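Local coordinates for cellulosomal scaffoldin adaptor protein B (Acetivibrio cellulolyticus, PDB 3FNK) that carries, as part of a secreted scaffoldin, a type II cohesin module that binds dockerin modules in assembling the cellulosome, at residues V88-I91 with S92-I95. Numbering follows the deposited sequence.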
loop_
_atom_site.group_PDB
_atom_site.type_symbol
_atom_site.label_atom_id
_atom_site.label_comp_id
_atom_site.label_asym_id
_atom_site.label_seq_id
_atom_site.Cartn_x
_atom_site.Cartn_y
_atom_site.Cartn_z
ATOM N N VAL A 88 11.091 4.485 0.498
ATOM C CA VAL A 88 12.438 3.993 0.729
ATOM C C VAL A 88 12.515 2.488 0.366
ATOM O O VAL A 88 12.188 1.608 1.181
ATOM C CB VAL A 88 12.948 4.233 2.181
ATOM C CG1 VAL A 88 14.392 3.800 2.296
ATOM C CG2 VAL A 88 12.852 5.702 2.559
ATOM N N HIS A 89 12.962 2.221 -0.855
ATOM C CA HIS A 89 12.898 0.886 -1.461
ATOM C C HIS A 89 14.243 0.188 -1.591
ATOM O O HIS A 89 15.310 0.791 -1.383
ATOM C CB HIS A 89 12.238 1.010 -2.822
ATOM C CG HIS A 89 11.040 1.910 -2.813
ATOM N ND1 HIS A 89 10.093 1.868 -1.808
ATOM C CD2 HIS A 89 10.636 2.875 -3.677
ATOM C CE1 HIS A 89 9.154 2.763 -2.064
ATOM N NE2 HIS A 89 9.456 3.385 -3.187
ATOM N N LYS A 90 14.174 -1.097 -1.919
ATOM C CA LYS A 90 15.347 -1.896 -2.241
ATOM C C LYS A 90 14.950 -2.715 -3.454
ATOM O O LYS A 90 14.649 -3.915 -3.342
ATOM C CB LYS A 90 15.700 -2.796 -1.058
ATOM C CG LYS A 90 16.965 -2.462 -0.331
ATOM C CD LYS A 90 18.112 -3.216 -0.981
ATOM C CE LYS A 90 19.108 -3.687 0.058
ATOM N NZ LYS A 90 20.289 -4.313 -0.631
ATOM N N ILE A 91 14.920 -2.053 -4.602
ATOM C CA ILE A 91 14.314 -2.578 -5.823
ATOM C C ILE A 91 14.977 -3.870 -6.311
ATOM O O ILE A 91 14.336 -4.709 -6.940
ATOM C CB ILE A 91 14.359 -1.505 -6.928
ATOM C CG1 ILE A 91 13.481 -0.333 -6.529
ATOM C CG2 ILE A 91 13.908 -2.053 -8.256
ATOM C CD1 ILE A 91 12.156 -0.289 -7.222
ATOM N N SER A 92 16.253 -4.026 -5.994
ATOM C CA SER A 92 17.019 -5.154 -6.463
ATOM C C SER A 92 16.692 -6.375 -5.624
ATOM O O SER A 92 16.879 -7.495 -6.083
ATOM C CB SER A 92 18.517 -4.861 -6.404
ATOM O OG SER A 92 18.968 -4.780 -5.058
ATOM N N GLU A 93 16.224 -6.155 -4.394
ATOM C CA GLU A 93 15.671 -7.230 -3.580
ATOM C C GLU A 93 14.145 -7.420 -3.743
ATOM O O GLU A 93 13.566 -8.319 -3.146
ATOM C CB GLU A 93 15.999 -7.016 -2.117
ATOM C CG GLU A 93 17.452 -7.094 -1.768
ATOM C CD GLU A 93 17.651 -7.037 -0.268
ATOM O OE1 GLU A 93 16.980 -6.221 0.400
ATOM O OE2 GLU A 93 18.469 -7.823 0.268
ATOM N N GLY A 94 13.481 -6.602 -4.546
ATOM C CA GLY A 94 12.021 -6.669 -4.601
ATOM C C GLY A 94 11.316 -6.145 -3.334
ATOM O O GLY A 94 10.312 -6.707 -2.906
ATOM N N ILE A 95 11.813 -5.041 -2.760
ATOM C CA ILE A 95 11.251 -4.488 -1.521
ATOM C C ILE A 95 10.854 -3.028 -1.716
ATOM O O ILE A 95 11.675 -2.207 -2.094
ATOM C CB ILE A 95 12.216 -4.640 -0.299
ATOM C CG1 ILE A 95 12.341 -6.098 0.125
ATOM C CG2 ILE A 95 11.672 -3.908 0.922
ATOM C CD1 ILE A 95 13.617 -6.401 0.793
#
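Lys90 and Glu93 lie on the outer side of a tight hairpin turn, the lysine chain passing across the glutamate. Bends at chi2 and chi3 carry CE and NZ over the flat face of the carboxylate rather than to its edge, NZ of Lys90 standing 3.8 Å almost directly above CD of Glu93. The methylenes CD and CE approach OE1 most closely, CE of Lys90 to 3.3 Å from OE1 of Glu93. NZ itself stays 4.0 Å from OE1 of Glu93, a long salt bridge whose charges probably attract only loosely. Both are long, exposed residues whose charged ends can remain near solvent while their stems pack.

The backbone closes the turn. Lys90 and Ile95 form an antiparallel hydrogen-bonded pair: Lys90 N gives an almost straight bond of 2.7 Å (175°) to Ile95 O, and Ile95 N returns one of 3.1 Å to Lys90 O. That carbonyl oxygen also accepts Glu93 N at 2.9 Å, the two donors coming from opposite faces of its plane. Two residues, Gly94 and Ile95, stand opposite the single Lys90, a G1 beta bulge; Gly94 has positive phi (71°), which costs a residue without a CB least, and its N bonds to Ile91 O at 3.2 Å. Ile95 sets its CB 4.0 Å from CB of Lys90, a branched hydrocarbon packing beside the root of the lysine. Before the turn, His89 keeps CB on Ile95 O, while CG, anti to the carbonyl carbon, leads the ring away from residues 92-95. There ND1 accepts from the backbone N of Asn97 and NE2 donates to Ser68 O; histidine can do both, which satisfies the buried ring.

The turn links strand 83-87 to strand 95-102 in the cohesin module. Ile91 packs on Leu96, Tyr48 and Tyr64, and Ile95 lies against Asn45 and Lys47 of the adjoining strand 39-47.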